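PDB 5U02: glycosyl transferase from Staphylococcus aureus, which belongs to the TarS family of glycosyltransferases and, in this chain, joins a helical linker region to two C-terminal beta domains of the E-set clan. Local coordinates for residues F144-H149 against Y237-E242; K150-L155 against R195-L200; E242-I247 against L295-V300. All blocks are in the same frame, centred on the assembly; numbering follows the deposited sequence.

In the fold
The three contacts run through the first C-terminal E-set domain and out to the second. Contacts 1 and 2 adjoin, their centres about 11 Å apart: strand 138-146, which carries contact 1, is paired with strand 150-159 of contact 2, and Lys145 O lies 2.7 Å from Val152 N, a probable hydrogen bond. Contacts 1 and 3 share Glu242, with centres about 9 Å apart, and Phe146 packs on both Thr243 and Val300. Contacts 2 and 3 do not touch; their centres are about 18 Å apart. Contact 2 faces a second subunit, while contact 3 joins the two domains. A bound imidazole, probably from the crystallisation liquor, has its nearest atom about 3 Å from the Glu242 side chain.

Contact 1: F144-H149 against Y237-E242; sequences FKFDNH and YAYTAE
Tyr239 carries most of this contact, and its course can be traced atom by atom. CB points at segment 144-149, and CG sits anti to the carbonyl carbon (chi1 -51°), which sends the ring across Phe146. From CG outward, one face of the ring at its CD2-CE2 side meets Phe146: Tyr239 CD2 is 3.6 Å and CE2 3.5 Å from Phe146 CE1. The edge of Phe146 thus meets the face of Tyr239, a T-shaped pair with planes 78° apart. Ala238 CB sits over the opposite face, so the ring is flanked on both sides. At the rim, Tyr239 CE2 comes 3.6 Å from Phe144 O, near the ring plane. At the tip, Phe146 N donates to Tyr239 OH over 3.2 Å with an N-H...O angle of 160°, nearly straight. Water 2, in the plane of the ring, lies 2.9 Å from the same hydroxyl and donates to Phe146 O, which tethers both backbone polar atoms of Phe146 to the end of the tyrosine.

A second bridge runs through water 1, which accepts from Ala238 N and donates to Phe144 O. Tyr237 runs alongside Phe144, its CE1 3.7 Å from Phe144 CD1, and it also meets Phe260 edge-to-face. Pro258 of strand 252-260 packs against Phe144, Phe146 and Tyr237.

Beyond the strand, His149 N donates to Asp147 OD1 at 2.7 Å, closing an Asx turn, and OD1 also accepts from Lys150 N. The arrangement is that of a beta hairpin, 138-146 to 150-159, whose first strand is covered by an aromatic loop of the same E-set beta domain.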
loop_
_atom_site.group_PDB
_atom_site.type_symbol
_atom_site.label_atom_id
_atom_site.label_comp_id
_atom_site.label_asym_id
_atom_site.label_seq_id
_atom_site.Cartn_x
_atom_site.Cartn_y
_atom_site.Cartn_z
ATOM N N PHE A 144 8.598 -17.504 -8.866
ATOM C CA PHE A 144 8.108 -18.017 -7.587
ATOM C C PHE A 144 9.279 -18.622 -6.825
ATOM O O PHE A 144 9.733 -19.718 -7.167
ATOM C CB PHE A 144 7.001 -19.046 -7.798
ATOM C CG PHE A 144 6.332 -19.486 -6.523
ATOM C CD1 PHE A 144 6.891 -20.476 -5.732
ATOM C CD2 PHE A 144 5.143 -18.903 -6.116
ATOM C CE1 PHE A 144 6.278 -20.878 -4.551
ATOM C CE2 PHE A 144 4.521 -19.298 -4.935
ATOM C CZ PHE A 144 5.086 -20.287 -4.153
ATOM N N LYS A 145 9.750 -17.923 -5.789
ATOM C CA LYS A 145 10.790 -18.416 -4.894
ATOM C C LYS A 145 10.288 -18.371 -3.456
ATOM O O LYS A 145 9.442 -17.542 -3.105
ATOM C CB LYS A 145 12.077 -17.587 -5.001
ATOM C CG LYS A 145 12.531 -17.283 -6.421
ATOM C CD LYS A 145 13.045 -18.521 -7.138
ATOM C CE LYS A 145 13.840 -18.130 -8.375
ATOM N NZ LYS A 145 14.199 -19.304 -9.220
ATOM N N PHE A 146 10.822 -19.254 -2.613
ATOM C CA PHE A 146 10.396 -19.269 -1.222
ATOM C C PHE A 146 11.432 -19.983 -0.370
ATOM O O PHE A 146 12.280 -20.728 -0.872
ATOM C CB PHE A 146 9.012 -19.915 -1.060
ATOM C CG PHE A 146 9.003 -21.414 -1.210
ATOM C CD1 PHE A 146 9.276 -22.011 -2.431
ATOM C CD2 PHE A 146 8.675 -22.225 -0.138
ATOM C CE1 PHE A 146 9.249 -23.394 -2.571
ATOM C CE2 PHE A 146 8.647 -23.605 -0.273
ATOM C CZ PHE A 146 8.937 -24.187 -1.491
ATOM N N ASP A 147 11.360 -19.711 0.930
ATOM C CA ASP A 147 12.163 -20.379 1.944
ATOM C C ASP A 147 11.366 -20.339 3.245
ATOM O O ASP A 147 10.177 -20.007 3.246
ATOM C CB ASP A 147 13.549 -19.726 2.056
ATOM C CG ASP A 147 13.477 -18.215 2.225
ATOM O OD1 ASP A 147 12.664 -17.736 3.047
ATOM O OD2 ASP A 147 14.235 -17.502 1.529
ATOM N N ASN A 148 12.020 -20.669 4.361
ATOM C CA ASN A 148 11.344 -20.666 5.657
ATOM C C ASN A 148 11.060 -19.261 6.180
ATOM O O ASN A 148 10.516 -19.120 7.283
ATOM C CB ASN A 148 12.173 -21.429 6.691
ATOM C CG ASN A 148 13.484 -20.744 7.006
ATOM O OD1 ASN A 148 14.288 -20.479 6.115
ATOM N ND2 ASN A 148 13.697 -20.428 8.282
ATOM N N HIS A 149 11.403 -18.225 5.421
ATOM C CA HIS A 149 11.268 -16.841 5.855
ATOM C C HIS A 149 10.268 -16.042 5.033
ATOM O O HIS A 149 9.506 -15.252 5.601
ATOM C CB HIS A 149 12.653 -16.171 5.845
ATOM C CG HIS A 149 12.622 -14.679 5.972
ATOM N ND1 HIS A 149 12.953 -13.826 4.937
ATOM C CD2 HIS A 149 12.263 -13.888 7.014
ATOM C CE1 HIS A 149 12.826 -12.577 5.349
ATOM N NE2 HIS A 149 12.404 -12.586 6.602
ATOM N N TYR A 237 8.326 -24.036 -12.892
ATOM C CA TYR A 237 8.469 -24.036 -11.441
ATOM C C TYR A 237 9.874 -24.484 -11.059
ATOM O O TYR A 237 10.377 -25.493 -11.566
ATOM C CB TYR A 237 7.416 -24.951 -10.821
ATOM C CG TYR A 237 7.368 -24.958 -9.305
ATOM C CD1 TYR A 237 7.052 -23.807 -8.590
ATOM C CD2 TYR A 237 7.595 -26.129 -8.593
ATOM C CE1 TYR A 237 6.988 -23.820 -7.208
ATOM C CE2 TYR A 237 7.527 -26.150 -7.211
ATOM C CZ TYR A 237 7.226 -24.997 -6.527
ATOM O OH TYR A 237 7.166 -25.023 -5.155
ATOM N N ALA A 238 10.511 -23.723 -10.167
ATOM C CA ALA A 238 11.948 -23.840 -9.959
ATOM C C ALA A 238 12.343 -24.959 -9.002
ATOM O O ALA A 238 13.541 -25.212 -8.845
ATOM C CB ALA A 238 12.505 -22.509 -9.447
ATOM N N TYR A 239 11.388 -25.635 -8.369
ATOM C CA TYR A 239 11.688 -26.668 -7.390
ATOM C C TYR A 239 11.082 -28.001 -7.809
ATOM O O TYR A 239 10.116 -28.058 -8.576
ATOM C CB TYR A 239 11.159 -26.286 -6.000
ATOM C CG TYR A 239 11.575 -24.907 -5.547
ATOM C CD1 TYR A 239 12.780 -24.705 -4.892
ATOM C CD2 TYR A 239 10.765 -23.807 -5.783
ATOM C CE1 TYR A 239 13.168 -23.443 -4.482
ATOM C CE2 TYR A 239 11.146 -22.542 -5.378
ATOM C CZ TYR A 239 12.345 -22.368 -4.725
ATOM O OH TYR A 239 12.722 -21.110 -4.320
ATOM N N THR A 240 11.670 -29.079 -7.292
ATOM C CA THR A 240 11.031 -30.386 -7.358
ATOM C C THR A 240 9.693 -30.341 -6.627
ATOM O O THR A 240 9.536 -29.644 -5.619
ATOM C CB THR A 240 11.934 -31.451 -6.728
ATOM O OG1 THR A 240 13.231 -31.402 -7.337
ATOM C CG2 THR A 240 11.345 -32.843 -6.910
ATOM N N ALA A 241 8.721 -31.087 -7.150
ATOM C CA ALA A 241 7.406 -31.139 -6.525
ATOM C C ALA A 241 7.523 -31.551 -5.063
ATOM O O ALA A 241 8.407 -32.326 -4.689
ATOM C CB ALA A 241 6.499 -32.112 -7.280
ATOM N N GLU A 242 6.640 -30.993 -4.235
ATOM C CA GLU A 242 6.525 -31.215 -2.797
ATOM C C GLU A 242 7.622 -30.526 -1.983
ATOM O O GLU A 242 7.621 -30.648 -0.752
ATOM C CB GLU A 242 6.478 -32.710 -2.442
ATOM C CG GLU A 242 5.284 -33.441 -3.054
ATOM C CD GLU A 242 3.948 -32.908 -2.550
ATOM O OE1 GLU A 242 3.866 -32.521 -1.366
ATOM O OE2 GLU A 242 2.982 -32.864 -3.339
HETATM O O HOH W 1 9.284 -21.163 -9.693
HETATM O O HOH W 2 14.984 -20.906 -2.560
#

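Contact 2: K150-L155 against R195-L200; sequences KIVTEL and RFNIML
Strands 150-159 and 193-199, neighbours in the E-set domain's antiparallel sheet, meet here, their segment axes 4.6 Å apart at closest and antiparallel at 165°. The evidence for the register is four backbone hydrogen bonds in two reciprocal sets. Ile151 and Ile198 form one hydrogen-bonded pair, with Ile198 N to Ile151 O short at 2.7 Å and in the carbonyl plane; in the return bond, Ile151 N sits above the plane of the Ile198 carbonyl, not on a lone pair. Thr153 and Phe196 form the other. Between and beyond them, Lys150-Met199, Val152-Asn197 and Glu154-Arg195 are non-hydrogen-bonded pairs; CA-H...O contacts accompany them, such as Val152 CA to Phe196 O at 3.4 Å.

Apolar packing belongs to the face of Ile151, Thr153, Phe196 and Ile198. Ile151 and Ile198 lie side by side with their CB atoms 4.0 Å apart, and Leu171 of strand 168-175 covers Thr153, Phe196 and Ile198, which places this face in the domain interior.

Polar groups gather on the other face, which a second subunit approaches. Lys150 NZ forms a salt bridge with Glu201 of that subunit, Glu154 OE2 bonds to its Tyr206 and Asn197 ND2 to its Asp202. Glu154 OE2 lies 4.2 Å from Arg195 NH2, beyond a salt bridge.

Side chains on this face also touch along their lengths: the extended Lys150 chain runs beside Met199, with SD 3.7 Å from Lys150 CB, while Val152 CG1 rests 3.4 Å from Arg195 NH1.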
loop_
_atom_site.group_PDB
_atom_site.type_symbol
_atom_site.label_atom_id
_atom_site.label_comp_id
_atom_site.label_asym_id
_atom_site.label_seq_id
_atom_site.Cartn_x
_atom_site.Cartn_y
_atom_site.Cartn_z
ATOM N N LYS A 150 10.202 -16.262 3.722
ATOM C CA LYS A 150 9.244 -15.535 2.902
ATOM C C LYS A 150 9.011 -16.266 1.588
ATOM O O LYS A 150 9.793 -17.127 1.178
ATOM C CB LYS A 150 9.715 -14.106 2.619
ATOM C CG LYS A 150 10.998 -14.039 1.812
ATOM C CD LYS A 150 11.355 -12.605 1.443
ATOM C CE LYS A 150 12.647 -12.560 0.644
ATOM N NZ LYS A 150 13.001 -11.174 0.247
ATOM N N ILE A 151 7.917 -15.889 0.931
ATOM C CA ILE A 151 7.620 -16.281 -0.439
ATOM C C ILE A 151 7.732 -15.038 -1.309
ATOM O O ILE A 151 7.184 -13.983 -0.965
ATOM C CB ILE A 151 6.216 -16.900 -0.555
ATOM C CG1 ILE A 151 6.096 -18.152 0.315
ATOM C CG2 ILE A 151 5.873 -17.200 -2.012
ATOM C CD1 ILE A 151 4.652 -18.581 0.547
ATOM N N VAL A 152 8.438 -15.156 -2.428
ATOM C CA VAL A 152 8.549 -14.082 -3.409
ATOM C C VAL A 152 7.962 -14.594 -4.714
ATOM O O VAL A 152 8.474 -15.562 -5.295
ATOM C CB VAL A 152 10.002 -13.626 -3.603
ATOM C CG1 VAL A 152 10.074 -12.449 -4.579
ATOM C CG2 VAL A 152 10.621 -13.264 -2.266
ATOM N N THR A 153 6.886 -13.958 -5.173
ATOM C CA THR A 153 6.257 -14.353 -6.421
ATOM C C THR A 153 6.020 -13.125 -7.285
ATOM O O THR A 153 5.664 -12.052 -6.786
ATOM C CB THR A 153 4.937 -15.118 -6.184
ATOM O OG1 THR A 153 4.468 -15.647 -7.426
ATOM C CG2 THR A 153 3.875 -14.220 -5.602
ATOM N N GLU A 154 6.241 -13.292 -8.585
ATOM C CA GLU A 154 6.045 -12.237 -9.567
ATOM C C GLU A 154 4.923 -12.652 -10.505
ATOM O O GLU A 154 4.962 -13.745 -11.078
ATOM C CB GLU A 154 7.336 -11.979 -10.349
ATOM C CG GLU A 154 7.258 -10.843 -11.345
ATOM C CD GLU A 154 8.508 -10.748 -12.192
ATOM O OE1 GLU A 154 8.676 -11.598 -13.095
ATOM O OE2 GLU A 154 9.329 -9.835 -11.943
ATOM N N LEU A 155 3.918 -11.794 -10.641
ATOM C CA LEU A 155 2.799 -12.025 -11.544
ATOM C C LEU A 155 2.837 -10.971 -12.637
ATOM O O LEU A 155 2.892 -9.772 -12.346
ATOM C CB LEU A 155 1.466 -11.974 -10.798
ATOM C CG LEU A 155 1.348 -12.992 -9.661
ATOM C CD1 LEU A 155 -0.012 -12.891 -9.000
ATOM C CD2 LEU A 155 1.594 -14.396 -10.184
ATOM N N ARG A 195 5.393 -7.810 -8.036
ATOM C CA ARG A 195 6.153 -8.651 -7.119
ATOM C C ARG A 195 5.585 -8.552 -5.710
ATOM O O ARG A 195 5.389 -7.449 -5.192
ATOM C CB ARG A 195 7.628 -8.249 -7.114
ATOM C CG ARG A 195 8.449 -8.886 -6.002
ATOM C CD ARG A 195 9.901 -8.480 -6.133
ATOM N NE ARG A 195 10.469 -8.988 -7.375
ATOM C CZ ARG A 195 11.480 -9.844 -7.436
ATOM N NH1 ARG A 195 12.058 -10.265 -6.318
ATOM N NH2 ARG A 195 11.924 -10.257 -8.614
ATOM N N PHE A 196 5.349 -9.703 -5.089
ATOM C CA PHE A 196 4.784 -9.777 -3.748
ATOM C C PHE A 196 5.748 -10.531 -2.844
ATOM O O PHE A 196 6.142 -11.662 -3.157
ATOM C CB PHE A 196 3.413 -10.460 -3.764
ATOM C CG PHE A 196 2.372 -9.723 -4.561
ATOM C CD1 PHE A 196 2.264 -9.901 -5.937
ATOM C CD2 PHE A 196 1.516 -8.833 -3.934
ATOM C CE1 PHE A 196 1.301 -9.213 -6.669
ATOM C CE2 PHE A 196 0.561 -8.143 -4.650
ATOM C CZ PHE A 196 0.450 -8.331 -6.020
ATOM N N ASN A 197 6.140 -9.896 -1.734
ATOM C CA ASN A 197 6.881 -10.549 -0.659
ATOM C C ASN A 197 5.875 -10.969 0.403
ATOM O O ASN A 197 5.281 -10.115 1.069
ATOM C CB ASN A 197 7.934 -9.618 -0.059
ATOM C CG ASN A 197 8.965 -9.161 -1.072
ATOM O OD1 ASN A 197 9.333 -9.899 -1.981
ATOM N ND2 ASN A 197 9.436 -7.929 -0.918
ATOM N N ILE A 198 5.678 -12.276 0.554
ATOM C CA ILE A 198 4.773 -12.835 1.552
ATOM C C ILE A 198 5.630 -13.296 2.723
ATOM O O ILE A 198 6.203 -14.390 2.695
ATOM C CB ILE A 198 3.948 -13.995 0.993
ATOM C CG1 ILE A 198 3.171 -13.576 -0.251
ATOM C CG2 ILE A 198 3.002 -14.524 2.051
ATOM C CD1 ILE A 198 2.667 -14.763 -1.018
ATOM N N MET A 199 5.705 -12.469 3.759
ATOM C CA MET A 199 6.487 -12.787 4.946
ATOM C C MET A 199 5.729 -13.800 5.799
ATOM O O MET A 199 4.614 -13.523 6.255
ATOM C CB MET A 199 6.767 -11.511 5.736
ATOM C CG MET A 199 7.167 -10.342 4.857
ATOM S SD MET A 199 8.584 -10.742 3.829
ATOM C CE MET A 199 9.867 -10.805 5.069
ATOM N N LEU A 200 6.337 -14.965 6.029
ATOM C CA LEU A 200 5.651 -16.022 6.767
ATOM C C LEU A 200 5.360 -15.620 8.208
ATOM O O LEU A 200 4.395 -16.121 8.798
ATOM C CB LEU A 200 6.469 -17.311 6.730
ATOM C CG LEU A 200 6.911 -17.769 5.342
ATOM C CD1 LEU A 200 7.778 -18.993 5.434
ATOM C CD2 LEU A 200 5.723 -18.053 4.463
#

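Contact 3: E242-I247 against L295-V300; sequences ETSALI and LDRGYV
Ser244 sits at the centre of the first shell. Its N donates to Gly298 O over 2.8 Å at 159°, in the carbonyl plane, and its O accepts from Val300 N over 3.0 Å, almost along the C=O axis. These two bonds flank Tyr299 and make a single beta bridge between Ser244 and Tyr299. The serine CB stands over one face of the Tyr299 ring, a CH-pi contact 4.2 Å from the centroid, while Leu246 N lies at the ring's edge.

Next to this backbone junction, Glu242 OE1 and Arg297 NH1 form a salt bridge of 2.6 Å, the carboxylate turned 69° from the guanidinium plane. Arg297 reaches it by starting from the crowded position (chi1 67°) and bending at chi3, so that its CD passes 3.1 Å from Ser244 OG.

Waters extend the join at both ends: water 3 accepts from Gly298 N and donates to Thr243 OG1, and water 4 accepts from Leu246 N and donates to Val300 O.

Farther out, Thr240 O bonds to Thr243 OG1, Thr257 OG1 to Ser244 OG, and Gln321 NE2 to Tyr299 O. Arg255 brings a like charge close to Arg297, and the positive charge gathered here would probably favour the ionised form of Glu242. Backbone bridge, salt bridge and bridging waters together form an interdomain junction between two successive E-set beta domains.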
loop_
_atom_site.group_PDB
_atom_site.type_symbol
_atom_site.label_atom_id
_atom_site.label_comp_id
_atom_site.label_asym_id
_atom_site.label_seq_id
_atom_site.Cartn_x
_atom_site.Cartn_y
_atom_site.Cartn_z
ATOM N N GLU A 242 6.640 -30.993 -4.235
ATOM C CA GLU A 242 6.525 -31.215 -2.797
ATOM C C GLU A 242 7.622 -30.526 -1.983
ATOM O O GLU A 242 7.621 -30.648 -0.752
ATOM C CB GLU A 242 6.478 -32.710 -2.442
ATOM C CG GLU A 242 5.284 -33.441 -3.054
ATOM C CD GLU A 242 3.948 -32.908 -2.550
ATOM O OE1 GLU A 242 3.866 -32.521 -1.366
ATOM O OE2 GLU A 242 2.982 -32.864 -3.339
ATOM N N THR A 243 8.536 -29.787 -2.614
ATOM C CA THR A 243 9.476 -28.959 -1.865
ATOM C C THR A 243 8.713 -28.007 -0.945
ATOM O O THR A 243 7.760 -27.347 -1.371
ATOM C CB THR A 243 10.371 -28.172 -2.828
ATOM O OG1 THR A 243 11.213 -29.078 -3.548
ATOM C CG2 THR A 243 11.246 -27.179 -2.073
ATOM N N SER A 244 9.133 -27.939 0.319
ATOM C CA SER A 244 8.361 -27.293 1.371
ATOM C C SER A 244 9.215 -26.308 2.155
ATOM O O SER A 244 10.438 -26.246 2.015
ATOM C CB SER A 244 7.773 -28.325 2.348
ATOM O OG SER A 244 6.894 -29.209 1.692
ATOM N N ALA A 245 8.534 -25.551 3.010
ATOM C CA ALA A 245 9.147 -24.636 3.957
ATOM C C ALA A 245 8.718 -25.020 5.366
ATOM O O ALA A 245 7.543 -25.328 5.604
ATOM C CB ALA A 245 8.741 -23.189 3.665
ATOM N N LEU A 246 9.667 -25.000 6.298
ATOM C CA LEU A 246 9.390 -25.353 7.684
ATOM C C LEU A 246 8.847 -24.142 8.433
ATOM O O LEU A 246 9.427 -23.053 8.374
ATOM C CB LEU A 246 10.652 -25.878 8.368
ATOM C CG LEU A 246 10.512 -26.370 9.809
ATOM C CD1 LEU A 246 9.672 -27.635 9.873
ATOM C CD2 LEU A 246 11.885 -26.597 10.422
ATOM N N ILE A 247 7.742 -24.343 9.144
ATOM C CA ILE A 247 7.088 -23.298 9.922
ATOM C C ILE A 247 6.964 -23.782 11.360
ATOM O O ILE A 247 6.660 -24.956 11.599
ATOM C CB ILE A 247 5.706 -22.946 9.324
ATOM C CG1 ILE A 247 5.886 -22.164 8.018
ATOM C CG2 ILE A 247 4.843 -22.177 10.322
ATOM C CD1 ILE A 247 4.597 -21.877 7.283
ATOM N N LEU A 295 13.732 -35.904 4.437
ATOM C CA LEU A 295 13.659 -37.342 4.185
ATOM C C LEU A 295 12.661 -37.675 3.081
ATOM O O LEU A 295 12.948 -38.499 2.207
ATOM C CB LEU A 295 13.299 -38.082 5.471
ATOM C CG LEU A 295 14.185 -37.767 6.676
ATOM C CD1 LEU A 295 13.760 -38.601 7.874
ATOM C CD2 LEU A 295 15.660 -37.991 6.340
ATOM N N ASP A 296 11.478 -37.050 3.112
ATOM C CA ASP A 296 10.423 -37.331 2.146
ATOM C C ASP A 296 10.291 -36.268 1.073
ATOM O O ASP A 296 9.723 -36.546 0.011
ATOM C CB ASP A 296 9.074 -37.482 2.860
ATOM C CG ASP A 296 9.038 -38.691 3.811
ATOM O OD1 ASP A 296 9.878 -39.600 3.655
ATOM O OD2 ASP A 296 8.164 -38.727 4.694
ATOM N N ARG A 297 10.787 -35.065 1.337
ATOM C CA ARG A 297 10.663 -33.945 0.422
ATOM C C ARG A 297 11.751 -32.947 0.782
ATOM O O ARG A 297 12.305 -32.979 1.883
ATOM C CB ARG A 297 9.272 -33.307 0.509
ATOM C CG ARG A 297 9.009 -32.618 1.845
ATOM C CD ARG A 297 7.558 -32.178 2.000
ATOM N NE ARG A 297 6.692 -33.242 2.501
ATOM C CZ ARG A 297 5.666 -33.754 1.832
ATOM N NH1 ARG A 297 5.361 -33.306 0.622
ATOM N NH2 ARG A 297 4.940 -34.715 2.378
ATOM N N GLY A 298 12.068 -32.069 -0.160
ATOM C CA GLY A 298 13.036 -31.035 0.120
ATOM C C GLY A 298 12.446 -29.931 0.977
ATOM O O GLY A 298 11.257 -29.622 0.905
ATOM N N TYR A 299 13.301 -29.339 1.809
ATOM C CA TYR A 299 12.967 -28.163 2.601
ATOM C C TYR A 299 13.957 -27.056 2.271
ATOM O O TYR A 299 15.175 -27.268 2.334
ATOM C CB TYR A 299 12.995 -28.471 4.101
ATOM C CG TYR A 299 11.740 -29.138 4.606
ATOM C CD1 TYR A 299 11.577 -30.522 4.521
ATOM C CD2 TYR A 299 10.715 -28.388 5.167
ATOM C CE1 TYR A 299 10.427 -31.133 4.979
ATOM C CE2 TYR A 299 9.562 -28.991 5.628
ATOM C CZ TYR A 299 9.423 -30.363 5.532
ATOM O OH TYR A 299 8.273 -30.964 5.990
ATOM N N VAL A 300 13.440 -25.885 1.915
ATOM C CA VAL A 300 14.268 -24.752 1.529
ATOM C C VAL A 300 14.356 -23.792 2.706
ATOM O O VAL A 300 13.330 -23.415 3.291
ATOM C CB VAL A 300 13.713 -24.048 0.278
ATOM C CG1 VAL A 300 14.129 -24.799 -0.977
ATOM C CG2 VAL A 300 12.196 -23.925 0.355
HETATM O O HOH W 3 11.189 -32.128 -2.793
HETATM O O HOH W 4 12.318 -24.680 5.484
#